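Local coordinates for collagen adhesin (Staphylococcus aureus, PDB 2F68), which binds collagen, probably attaching the bacterium to it by closing two domains around the triple helix, at residues 20-25 / 128-133; 63-68 / 113-118; 69-74 / 298-303; 156-161 / 168-173. All coordinates share one frame; numbering follows the deposited sequence.

Contact 1: 20-25 / 128-133; sequences LTVSPS and ATITSG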
loop_
_atom_site.group_PDB
_atom_site.type_symbol
_atom_site.label_atom_id
_atom_site.label_comp_id
_atom_site.label_asym_id
_atom_site.label_seq_id
_atom_site.Cartn_x
_atom_site.Cartn_y
_atom_site.Cartn_z
ATOM N N LEU A 20 15.916 16.683 -7.647
ATOM C CA LEU A 20 15.035 15.524 -7.551
ATOM C C LEU A 20 15.837 14.294 -7.130
ATOM O O LEU A 20 16.702 13.819 -7.873
ATOM C CB LEU A 20 14.318 15.280 -8.885
ATOM C CG LEU A 20 13.259 14.174 -8.961
ATOM C CD1 LEU A 20 11.963 14.583 -8.274
ATOM C CD2 LEU A 20 12.995 13.808 -10.409
ATOM N N THR A 21 15.552 13.793 -5.930
ATOM C CA THR A 21 16.271 12.647 -5.367
ATOM C C THR A 21 15.321 11.554 -4.886
ATOM O O THR A 21 14.270 11.843 -4.310
ATOM C CB THR A 21 17.182 13.061 -4.187
ATOM O OG1 THR A 21 16.438 13.855 -3.254
ATOM C CG2 THR A 21 18.389 13.853 -4.679
ATOM N N VAL A 22 15.701 10.302 -5.131
ATOM C CA VAL A 22 14.948 9.150 -4.637
ATOM C C VAL A 22 15.848 8.263 -3.777
ATOM O O VAL A 22 16.868 7.751 -4.246
ATOM C CB VAL A 22 14.312 8.315 -5.782
ATOM C CG1 VAL A 22 13.389 7.248 -5.213
ATOM C CG2 VAL A 22 13.536 9.203 -6.737
ATOM N N SER A 23 15.461 8.097 -2.514
ATOM C CA SER A 23 16.202 7.267 -1.568
ATOM C C SER A 23 15.263 6.300 -0.845
ATOM O O SER A 23 14.220 6.719 -0.334
ATOM C CB SER A 23 16.952 8.140 -0.559
ATOM O OG SER A 23 17.757 7.353 0.302
ATOM N N PRO A 24 15.622 5.000 -0.798
ATOM C CA PRO A 24 16.827 4.393 -1.377
ATOM C C PRO A 24 16.749 4.210 -2.895
ATOM O O PRO A 24 15.654 4.139 -3.458
ATOM C CB PRO A 24 16.893 3.031 -0.684
ATOM C CG PRO A 24 15.480 2.702 -0.389
ATOM C CD PRO A 24 14.789 4.002 -0.101
ATOM N N SER A 25 17.912 4.136 -3.538
ATOM C CA SER A 25 18.002 3.993 -4.991
ATOM C C SER A 25 17.887 2.540 -5.454
ATOM O O SER A 25 17.655 2.277 -6.636
ATOM C CB SER A 25 19.305 4.613 -5.510
ATOM O OG SER A 25 20.436 3.995 -4.922
ATOM N N ALA A 128 14.158 2.306 -13.222
ATOM C CA ALA A 128 13.035 3.217 -13.421
ATOM C C ALA A 128 13.491 4.665 -13.272
ATOM O O ALA A 128 14.073 5.041 -12.249
ATOM C CB ALA A 128 11.916 2.903 -12.443
ATOM N N THR A 129 13.228 5.470 -14.299
ATOM C CA THR A 129 13.659 6.866 -14.325
ATOM C C THR A 129 12.519 7.811 -13.949
ATOM O O THR A 129 11.550 7.967 -14.698
ATOM C CB THR A 129 14.240 7.256 -15.708
ATOM O OG1 THR A 129 15.219 6.288 -16.111
ATOM C CG2 THR A 129 14.890 8.636 -15.658
ATOM N N ILE A 130 12.644 8.433 -12.779
ATOM C CA ILE A 130 11.681 9.430 -12.316
ATOM C C ILE A 130 12.172 10.824 -12.709
ATOM O O ILE A 130 13.309 11.199 -12.408
ATOM C CB ILE A 130 11.436 9.329 -10.785
ATOM C CG1 ILE A 130 10.896 7.937 -10.425
ATOM C CG2 ILE A 130 10.474 10.421 -10.313
ATOM C CD1 ILE A 130 10.913 7.610 -8.941
ATOM N N THR A 131 11.311 11.577 -13.391
ATOM C CA THR A 131 11.671 12.892 -13.925
ATOM C C THR A 131 10.774 14.011 -13.396
ATOM O O THR A 131 9.580 13.808 -13.165
ATOM C CB THR A 131 11.620 12.913 -15.472
ATOM O OG1 THR A 131 10.331 12.476 -15.920
ATOM C CG2 THR A 131 12.696 12.014 -16.070
ATOM N N SER A 132 11.370 15.187 -13.207
ATOM C CA SER A 132 10.639 16.394 -12.823
ATOM C C SER A 132 11.315 17.621 -13.433
ATOM O O SER A 132 12.280 18.154 -12.878
ATOM C CB SER A 132 10.546 16.519 -11.298
ATOM O OG SER A 132 9.765 17.640 -10.923
ATOM N N GLY A 133 10.806 18.050 -14.584
ATOM C CA GLY A 133 11.386 19.168 -15.327
ATOM C C GLY A 133 12.655 18.765 -16.049
ATOM O O GLY A 133 12.631 17.897 -16.924
#
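Leu20 holds CG anti to its backbone N (chi1 -175°), and this directs CG toward the strand of Ile130 and Ser132. CD1 and CD2 then make the contacts. In Ile130, chi1 of -60° puts CG1, which bears CD1, beside the backbone N, and CG2 is the branch nearer Leu20. The fork of Leu20 lies against CB of Ser132, with Leu20 CD2 at 3.8 Å and Leu20 CD1 at 3.9 Å from that atom. Leu20 CD2 also rests on the backbone of the other strand. Leu20 CD2 is 3.3 Å from Ile130 O and 3.5 Å from Ser132 N. The CG2 branch of Ile130 is a looser neighbour, 4.2 Å from Leu20 CD2. Two residues on, Val22 meets the other branch of Ile130. Val22 CG2 touches Ile130 CD1 at 3.8 Å, and the two side chains cross at about a right angle. All four touching side chains are buried. The polar end of Ser132 has its partner elsewhere, since OG is hydrogen-bonded to Lys53 O. The strands run roughly antiparallel, at 146°, but their axes come no closer than 8.1 Å. The link between them is strand 135-141. Thr137 and Val139 of that strand touch the same apolar cluster. The contact is thus side-chain packing between two strands that both pair with 135-141, in the mixed beta sheet of the N-terminal, Ig-like part of the adhesin.

Contact 2: 63-68 / 113-118; sequences KIEGYS and QGRNLT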
loop_
_atom_site.group_PDB
_atom_site.type_symbol
_atom_site.label_atom_id
_atom_site.label_comp_id
_atom_site.label_asym_id
_atom_site.label_seq_id
_atom_site.Cartn_x
_atom_site.Cartn_y
_atom_site.Cartn_z
ATOM N N LYS A 63 7.432 -0.549 -13.190
ATOM C CA LYS A 63 6.258 0.250 -12.857
ATOM C C LYS A 63 6.426 0.945 -11.509
ATOM O O LYS A 63 6.724 0.301 -10.499
ATOM C CB LYS A 63 5.000 -0.627 -12.857
ATOM C CG LYS A 63 3.693 0.122 -12.620
ATOM C CD LYS A 63 2.493 -0.804 -12.765
ATOM C CE LYS A 63 1.184 -0.099 -12.431
ATOM N NZ LYS A 63 0.807 0.937 -13.434
ATOM N N ILE A 64 6.240 2.262 -11.508
ATOM C CA ILE A 64 6.279 3.058 -10.283
ATOM C C ILE A 64 4.867 3.524 -9.933
ATOM O O ILE A 64 4.175 4.115 -10.764
ATOM C CB ILE A 64 7.251 4.270 -10.405
ATOM C CG1 ILE A 64 8.683 3.807 -10.723
ATOM C CG2 ILE A 64 7.212 5.146 -9.146
ATOM C CD1 ILE A 64 9.350 2.938 -9.649
ATOM N N GLU A 65 4.446 3.238 -8.704
ATOM C CA GLU A 65 3.106 3.586 -8.241
ATOM C C GLU A 65 3.163 4.512 -7.029
ATOM O O GLU A 65 3.615 4.116 -5.951
ATOM C CB GLU A 65 2.303 2.322 -7.911
ATOM C CG GLU A 65 2.078 1.387 -9.092
ATOM C CD GLU A 65 1.290 0.143 -8.721
ATOM O OE1 GLU A 65 0.124 0.276 -8.291
ATOM O OE2 GLU A 65 1.835 -0.971 -8.870
ATOM N N GLY A 66 2.708 5.747 -7.219
ATOM C CA GLY A 66 2.682 6.740 -6.148
ATOM C C GLY A 66 1.508 6.538 -5.214
ATOM O O GLY A 66 0.357 6.513 -5.651
ATOM N N TYR A 67 1.802 6.392 -3.924
ATOM C CA TYR A 67 0.765 6.220 -2.907
ATOM C C TYR A 67 -0.079 7.485 -2.772
ATOM O O TYR A 67 0.455 8.579 -2.563
ATOM C CB TYR A 67 1.383 5.830 -1.562
ATOM C CG TYR A 67 1.985 4.440 -1.535
ATOM C CD1 TYR A 67 3.349 4.245 -1.746
ATOM C CD2 TYR A 67 1.189 3.320 -1.292
ATOM C CE1 TYR A 67 3.907 2.968 -1.718
ATOM C CE2 TYR A 67 1.735 2.041 -1.262
ATOM C CZ TYR A 67 3.094 1.873 -1.476
ATOM O OH TYR A 67 3.637 0.608 -1.448
ATOM N N SER A 68 -1.395 7.320 -2.899
ATOM C CA SER A 68 -2.340 8.439 -2.943
ATOM C C SER A 68 -2.335 9.289 -1.671
ATOM O O SER A 68 -2.801 8.851 -0.618
ATOM C CB SER A 68 -3.755 7.935 -3.245
ATOM O OG SER A 68 -3.811 7.295 -4.509
ATOM N N GLN A 113 5.870 3.024 -4.794
ATOM C CA GLN A 113 6.112 1.583 -4.862
ATOM C C GLN A 113 6.704 1.193 -6.215
ATOM O O GLN A 113 6.187 1.582 -7.264
ATOM C CB GLN A 113 4.817 0.805 -4.603
ATOM C CG GLN A 113 5.019 -0.686 -4.341
ATOM C CD GLN A 113 3.714 -1.437 -4.125
ATOM O OE1 GLN A 113 2.706 -1.164 -4.779
ATOM N NE2 GLN A 113 3.733 -2.398 -3.209
ATOM N N GLY A 114 7.790 0.423 -6.178
ATOM C CA GLY A 114 8.471 -0.026 -7.390
ATOM C C GLY A 114 8.190 -1.479 -7.719
ATOM O O GLY A 114 8.256 -2.346 -6.845
ATOM N N ARG A 115 7.883 -1.741 -8.987
ATOM C CA ARG A 115 7.555 -3.086 -9.453
ATOM C C ARG A 115 8.370 -3.486 -10.679
ATOM O O ARG A 115 8.579 -2.680 -11.586
ATOM C CB ARG A 115 6.060 -3.187 -9.779
ATOM C CG ARG A 115 5.145 -3.391 -8.573
ATOM C CD ARG A 115 5.105 -4.850 -8.110
ATOM N NE ARG A 115 4.863 -5.787 -9.208
ATOM C CZ ARG A 115 3.663 -6.120 -9.678
ATOM N NH1 ARG A 115 2.560 -5.596 -9.154
ATOM N NH2 ARG A 115 3.563 -6.982 -10.680
ATOM N N ASN A 116 8.828 -4.736 -10.691
ATOM C CA ASN A 116 9.483 -5.316 -11.859
ATOM C C ASN A 116 8.494 -6.223 -12.593
ATOM O O ASN A 116 8.263 -7.366 -12.190
ATOM C CB ASN A 116 10.743 -6.090 -11.448
ATOM C CG ASN A 116 11.719 -6.289 -12.603
ATOM O OD1 ASN A 116 11.327 -6.629 -13.720
ATOM N ND2 ASN A 116 13.002 -6.088 -12.326
ATOM N N LEU A 117 7.908 -5.693 -13.666
ATOM C CA LEU A 117 6.833 -6.373 -14.392
ATOM C C LEU A 117 7.318 -7.554 -15.232
ATOM O O LEU A 117 6.690 -8.614 -15.237
ATOM C CB LEU A 117 6.062 -5.379 -15.274
ATOM C CG LEU A 117 5.302 -4.226 -14.606
ATOM C CD1 LEU A 117 4.872 -3.204 -15.648
ATOM C CD2 LEU A 117 4.095 -4.721 -13.812
ATOM N N THR A 118 8.432 -7.364 -15.935
ATOM C CA THR A 118 8.981 -8.393 -16.822
ATOM C C THR A 118 9.801 -9.454 -16.081
ATOM O O THR A 118 10.117 -10.504 -16.650
ATOM C CB THR A 118 9.835 -7.779 -17.956
ATOM O OG1 THR A 118 10.755 -6.826 -17.409
ATOM C CG2 THR A 118 8.947 -7.090 -18.985
#
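Residues Lys63 to Glu65 and Gln113 to Arg115 form an antiparallel beta ladder in the Ig-like domain. The backbone is tight. Lys63 and Arg115 make one hydrogen-bonded pair, with Lys63 N to Arg115 O at 2.9 Å and Arg115 N to Lys63 O at 2.8 Å. Glu65 and Gln113 make the other, and both of its bonds are equally short. Between them Ile64 faces Gly114 as a non-hydrogen-bonded pair. On this buried face Ile64 CD1 bears on Gly114 CA at 3.8 Å. Tyr67 and Gln113 belong to the tight part too. Gln113 CG is anti to its backbone N (chi1 -167°), and the chain stays extended beyond it. The Tyr67 ring and the Gln113 amide are inclined at 45°. Tyr67 CE1 is 3.6 Å from Gln113 N, and Tyr67 OH approaches Gln113 CD to 3.4 Å. Pro161 of the collagen-binding domain lies against Glu65 and Gln113.

The looser, partly solvent-exposed side holds the ends of Lys63, Glu65 and Arg115. Glu65 lies alongside Arg115 and points the same way, its carboxylate turned 56° from the guanidinium plane. Glu65 OE2 and Arg115 NH1 are 4.7 Å apart, so their charges are near but not in contact. Arg115 NE has a long, weak ion pair with Asp29. Lys63 leads its amine away to Thr58 O. The root of its side chain packs here, with Lys63 CB against Leu117 CD1 at 3.8 Å.

Contact 3: 69-74 / 298-303; sequences KTVPLT and INANAG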
loop_
_atom_site.group_PDB
_atom_site.type_symbol
_atom_site.label_atom_id
_atom_site.label_comp_id
_atom_site.label_asym_id
_atom_site.label_seq_id
_atom_site.Cartn_x
_atom_site.Cartn_y
_atom_site.Cartn_z
ATOM N N LYS A 69 -1.799 10.502 -1.785
ATOM C CA LYS A 69 -1.731 11.443 -0.665
ATOM C C LYS A 69 -1.976 12.883 -1.112
ATOM O O LYS A 69 -1.636 13.263 -2.235
ATOM C CB LYS A 69 -0.378 11.341 0.050
ATOM C CG LYS A 69 -0.250 10.176 1.031
ATOM C CD LYS A 69 -0.969 10.456 2.345
ATOM C CE LYS A 69 -0.838 9.285 3.306
ATOM N NZ LYS A 69 -1.537 9.545 4.595
ATOM N N THR A 70 -2.570 13.674 -0.220
ATOM C CA THR A 70 -2.808 15.095 -0.465
ATOM C C THR A 70 -2.247 15.924 0.692
ATOM O O THR A 70 -2.814 15.944 1.789
ATOM C CB THR A 70 -4.312 15.398 -0.676
ATOM O OG1 THR A 70 -4.862 14.479 -1.628
ATOM C CG2 THR A 70 -4.514 16.822 -1.181
ATOM N N VAL A 71 -1.126 16.597 0.439
ATOM C CA VAL A 71 -0.432 17.381 1.463
ATOM C C VAL A 71 -0.426 18.870 1.098
ATOM O O VAL A 71 0.056 19.243 0.028
ATOM C CB VAL A 71 1.023 16.880 1.686
ATOM C CG1 VAL A 71 1.676 17.603 2.861
ATOM C CG2 VAL A 71 1.049 15.375 1.920
ATOM N N PRO A 72 -0.969 19.725 1.988
ATOM C CA PRO A 72 -1.015 21.165 1.725
ATOM C C PRO A 72 0.334 21.865 1.909
ATOM O O PRO A 72 1.145 21.450 2.742
ATOM C CB PRO A 72 -2.022 21.675 2.759
ATOM C CG PRO A 72 -1.922 20.714 3.886
ATOM C CD PRO A 72 -1.586 19.379 3.283
ATOM N N LEU A 73 0.557 22.915 1.122
ATOM C CA LEU A 73 1.743 23.759 1.241
ATOM C C LEU A 73 1.361 25.030 1.993
ATOM O O LEU A 73 0.573 25.838 1.496
ATOM C CB LEU A 73 2.305 24.105 -0.148
ATOM C CG LEU A 73 3.158 23.125 -0.975
ATOM C CD1 LEU A 73 4.512 22.866 -0.316
ATOM C CD2 LEU A 73 2.446 21.812 -1.282
ATOM N N THR A 74 1.914 25.201 3.193
ATOM C CA THR A 74 1.494 26.285 4.086
ATOM C C THR A 74 2.613 27.253 4.472
ATOM O O THR A 74 3.739 26.839 4.758
ATOM C CB THR A 74 0.839 25.740 5.380
ATOM O OG1 THR A 74 1.691 24.754 5.975
ATOM C CG2 THR A 74 -0.522 25.122 5.082
ATOM N N ILE A 298 1.907 5.191 5.063
ATOM C CA ILE A 298 2.608 5.976 4.048
ATOM C C ILE A 298 2.955 7.378 4.550
ATOM O O ILE A 298 2.102 8.087 5.090
ATOM C CB ILE A 298 1.795 6.057 2.720
ATOM C CG1 ILE A 298 1.501 4.653 2.162
ATOM C CG2 ILE A 298 2.505 6.939 1.685
ATOM C CD1 ILE A 298 2.727 3.748 1.972
ATOM N N ASN A 299 4.218 7.758 4.366
ATOM C CA ASN A 299 4.711 9.074 4.758
ATOM C C ASN A 299 4.747 10.043 3.580
ATOM O O ASN A 299 5.321 9.736 2.530
ATOM C CB ASN A 299 6.105 8.961 5.386
ATOM C CG ASN A 299 6.134 8.040 6.596
ATOM O OD1 ASN A 299 5.253 8.090 7.456
ATOM N ND2 ASN A 299 7.159 7.199 6.668
ATOM N N ALA A 300 4.128 11.207 3.761
ATOM C CA ALA A 300 4.114 12.254 2.743
ATOM C C ALA A 300 4.117 13.639 3.383
ATOM O O ALA A 300 3.223 13.977 4.162
ATOM C CB ALA A 300 2.914 12.088 1.818
ATOM N N ASN A 301 5.135 14.430 3.050
ATOM C CA ASN A 301 5.302 15.772 3.607
ATOM C C ASN A 301 5.658 16.810 2.545
ATOM O O ASN A 301 6.328 16.496 1.559
ATOM C CB ASN A 301 6.372 15.770 4.705
ATOM C CG ASN A 301 5.978 14.931 5.910
ATOM O OD1 ASN A 301 4.870 15.054 6.438
ATOM N ND2 ASN A 301 6.892 14.079 6.360
ATOM N N ALA A 302 5.207 18.043 2.759
ATOM C CA ALA A 302 5.499 19.150 1.850
ATOM C C ALA A 302 5.654 20.465 2.610
ATOM O O ALA A 302 4.803 20.827 3.427
ATOM C CB ALA A 302 4.415 19.267 0.785
ATOM N N GLY A 303 6.749 21.171 2.333
ATOM C CA GLY A 303 7.038 22.450 2.977
ATOM C C GLY A 303 7.309 23.559 1.978
ATOM O O GLY A 303 7.684 23.295 0.834
#
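Val71 sets its two methyl groups against two alternate residues of the facing strand, Ala300 and Ala302. Val71 CG1, anti to the backbone N (chi1 -174°), points at Ala302, 3.6 Å from Ala302 N and 3.8 Å from Ala302 CB. Val71 CG2 is turned to Ala300, 3.4 Å from Ala300 O. The valine therefore spans the backbone between the two alanine methyls. On one side of it Lys69 lays CB and CG against CB of Ala300. Its chain bends at chi2, and Lys69 CE comes within 3.6 Å of Ile298 O. On the other side Leu73 brings its forked end over Ala302. Leu73 CD1 is 3.8 Å from Ala302 CB and 3.4 Å from Gly303 O. The short strand segments run nearly parallel, at 17°, with axes 6.1 Å apart at their closest. They meet through side chains and have no backbone hydrogen bonds with each other. Strand 300-307, near the C-terminal end of the chain, adds to the N-terminal sheet beside 104-116. This is consistent with the latch of the collagen hug. Strand 300-307 lies antiparallel to 104-116, with strand 62-75 packed along it and strand 78-86 paired to 62-75.

Contact 4: 156-161 / 168-173; sequences TGDMLP and RWFLNI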
loop_
_atom_site.group_PDB
_atom_site.type_symbol
_atom_site.label_atom_id
_atom_site.label_comp_id
_atom_site.label_asym_id
_atom_site.label_seq_id
_atom_site.Cartn_x
_atom_site.Cartn_y
_atom_site.Cartn_z
ATOM N N THR A 156 -0.035 -12.042 5.962
ATOM C CA THR A 156 0.605 -10.882 5.339
ATOM C C THR A 156 -0.413 -9.794 4.983
ATOM O O THR A 156 -1.622 -10.031 5.007
ATOM C CB THR A 156 1.431 -11.287 4.084
ATOM O OG1 THR A 156 2.118 -10.141 3.565
ATOM C CG2 THR A 156 0.536 -11.882 2.994
ATOM N N GLY A 157 0.088 -8.603 4.658
ATOM C CA GLY A 157 -0.763 -7.477 4.279
ATOM C C GLY A 157 -0.000 -6.330 3.645
ATOM O O GLY A 157 1.219 -6.223 3.797
ATOM N N ASP A 158 -0.726 -5.469 2.935
ATOM C CA ASP A 158 -0.138 -4.300 2.275
ATOM C C ASP A 158 -1.148 -3.163 2.105
ATOM O O ASP A 158 -2.341 -3.334 2.365
ATOM C CB ASP A 158 0.474 -4.691 0.920
ATOM C CG ASP A 158 -0.552 -5.257 -0.050
ATOM O OD1 ASP A 158 -1.293 -4.466 -0.671
ATOM O OD2 ASP A 158 -0.601 -6.495 -0.204
ATOM N N MET A 159 -0.654 -2.004 1.675
ATOM C CA MET A 159 -1.502 -0.853 1.386
ATOM C C MET A 159 -1.441 -0.524 -0.103
ATOM O O MET A 159 -0.355 -0.395 -0.675
ATOM C CB MET A 159 -1.071 0.355 2.224
ATOM C CG MET A 159 -2.124 1.453 2.334
ATOM S SD MET A 159 -1.590 2.868 3.319
ATOM C CE MET A 159 -1.552 2.165 4.968
ATOM N N LEU A 160 -2.611 -0.402 -0.724
ATOM C CA LEU A 160 -2.716 -0.090 -2.150
ATOM C C LEU A 160 -2.352 1.359 -2.469
ATOM O O LEU A 160 -2.751 2.271 -1.742
ATOM C CB LEU A 160 -4.122 -0.414 -2.673
ATOM C CG LEU A 160 -4.312 -1.528 -3.712
ATOM C CD1 LEU A 160 -3.322 -2.680 -3.558
ATOM C CD2 LEU A 160 -5.748 -2.035 -3.686
ATOM N N PRO A 161 -1.580 1.571 -3.554
ATOM C CA PRO A 161 -1.203 2.909 -4.021
ATOM C C PRO A 161 -2.401 3.776 -4.417
ATOM O O PRO A 161 -2.329 5.002 -4.313
ATOM C CB PRO A 161 -0.333 2.619 -5.250
ATOM C CG PRO A 161 0.155 1.227 -5.050
ATOM C CD PRO A 161 -0.984 0.520 -4.397
ATOM N N ARG A 168 -4.999 -3.781 3.486
ATOM C CA ARG A 168 -5.339 -5.143 3.080
ATOM C C ARG A 168 -4.701 -6.160 4.019
ATOM O O ARG A 168 -3.627 -5.917 4.571
ATOM C CB ARG A 168 -4.882 -5.411 1.642
ATOM C CG ARG A 168 -5.455 -4.461 0.600
ATOM C CD ARG A 168 -4.678 -4.559 -0.701
ATOM N NE ARG A 168 -5.092 -5.698 -1.520
ATOM C CZ ARG A 168 -4.322 -6.298 -2.425
ATOM N NH1 ARG A 168 -3.076 -5.891 -2.634
ATOM N NH2 ARG A 168 -4.799 -7.322 -3.120
ATOM N N TRP A 169 -5.375 -7.293 4.200
ATOM C CA TRP A 169 -4.857 -8.390 5.015
ATOM C C TRP A 169 -5.130 -9.732 4.345
ATOM O O TRP A 169 -6.180 -9.922 3.731
ATOM C CB TRP A 169 -5.473 -8.367 6.416
ATOM C CG TRP A 169 -5.142 -7.138 7.213
ATOM C CD1 TRP A 169 -5.984 -6.109 7.521
ATOM C CD2 TRP A 169 -3.875 -6.810 7.801
ATOM N NE1 TRP A 169 -5.324 -5.161 8.266
ATOM C CE2 TRP A 169 -4.028 -5.564 8.453
ATOM C CE3 TRP A 169 -2.626 -7.445 7.842
ATOM C CZ2 TRP A 169 -2.980 -4.942 9.138
ATOM C CZ3 TRP A 169 -1.582 -6.824 8.522
ATOM C CH2 TRP A 169 -1.769 -5.585 9.162
ATOM N N PHE A 170 -4.182 -10.657 4.471
ATOM C CA PHE A 170 -4.284 -11.969 3.835
ATOM C C PHE A 170 -4.009 -13.105 4.817
ATOM O O PHE A 170 -2.943 -13.161 5.434
ATOM C CB PHE A 170 -3.324 -12.067 2.642
ATOM C CG PHE A 170 -3.673 -11.155 1.497
ATOM C CD1 PHE A 170 -3.136 -9.872 1.423
ATOM C CD2 PHE A 170 -4.528 -11.583 0.486
ATOM C CE1 PHE A 170 -3.454 -9.026 0.364
ATOM C CE2 PHE A 170 -4.850 -10.745 -0.578
ATOM C CZ PHE A 170 -4.313 -9.464 -0.639
ATOM N N LEU A 171 -4.981 -14.004 4.955
ATOM C CA LEU A 171 -4.829 -15.207 5.770
ATOM C C LEU A 171 -4.668 -16.433 4.876
ATOM O O LEU A 171 -5.652 -17.022 4.422
ATOM C CB LEU A 171 -6.019 -15.381 6.725
ATOM C CG LEU A 171 -5.943 -14.766 8.126
ATOM C CD1 LEU A 171 -6.003 -13.245 8.090
ATOM C CD2 LEU A 171 -7.059 -15.317 9.000
ATOM N N ASN A 172 -3.415 -16.803 4.626
ATOM C CA ASN A 172 -3.088 -17.907 3.727
ATOM C C ASN A 172 -2.929 -19.233 4.471
ATOM O O ASN A 172 -1.888 -19.497 5.077
ATOM C CB ASN A 172 -1.829 -17.575 2.916
ATOM C CG ASN A 172 -1.984 -16.317 2.075
ATOM O OD1 ASN A 172 -2.939 -16.179 1.308
ATOM N ND2 ASN A 172 -1.036 -15.397 2.210
ATOM N N ILE A 173 -3.972 -20.059 4.414
ATOM C CA ILE A 173 -4.024 -21.324 5.150
ATOM C C ILE A 173 -3.805 -22.521 4.222
ATOM O O ILE A 173 -4.370 -22.577 3.127
ATOM C CB ILE A 173 -5.374 -21.494 5.902
ATOM C CG1 ILE A 173 -5.790 -20.185 6.586
ATOM C CG2 ILE A 173 -5.290 -22.638 6.914
ATOM C CD1 ILE A 173 -7.252 -20.129 7.002
#
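The guanidinium of Arg168 receives the carboxylate of Asp158 at its edge and the ring of Phe170 on one face. Phe170 CZ stands 3.3 Å above the Arg168 guanidinium plane, offset toward the rim, so the ring meets the group edge-on. Thr156 O also lies at the edge of the Phe170 ring, in its plane. Asp158 CG sits between its backbone N and carbonyl carbon (chi1 61°), on the side of Arg168. The two side chains lie side by side with their planes 70° apart. Arg168 NH1 binds the syn lone pair of Asp158 OD1 at 3.0 Å, a salt bridge in which the oxygen is tilted 21° from the guanidinium plane. Leu160 CD1 packs obliquely against the guanidinium, 3.4 Å from Arg168 NH1, and also touches Arg168 CD. Short strand 154-156 is an outermost strand of the five-stranded sheet of the collagen-binding domain, next to strand 166-173. There Thr156 and Phe170 form an antiparallel hydrogen-bonded pair, with Phe170 N to Thr156 O at 2.7 Å. Further along, Arg168 N bonds Asp158 O at 2.9 Å, while the return bond from Asp158 N to Arg168 O is weak. Gly157 CA passes 4.0 Å from CE3 of Trp169, whose NE1 is hydrogen-bonded to Thr260 OG1.

In the fold
From the N terminus, contact 1 opens first and closes at 128-133, joining two strands of the N-terminal sheet. Contact 2 is nested inside that loop and ties neighbouring strands of the same sheet; Ala128 packs on Ile64 where the two meet. Contact 3 opens right after the first segment of contact 2 and closes only at 298-303, so it crosses contacts 1 and 2. Its long loop holds the whole of contact 4, a short closure in the collagen-binding domain. Contacts 2, 3 and 4 meet at the domain junction: Tyr67 touches Ile298 and Met159, Met159 touches Ile298, and Ser68 OG is hydrogen-bonded to Pro161 O.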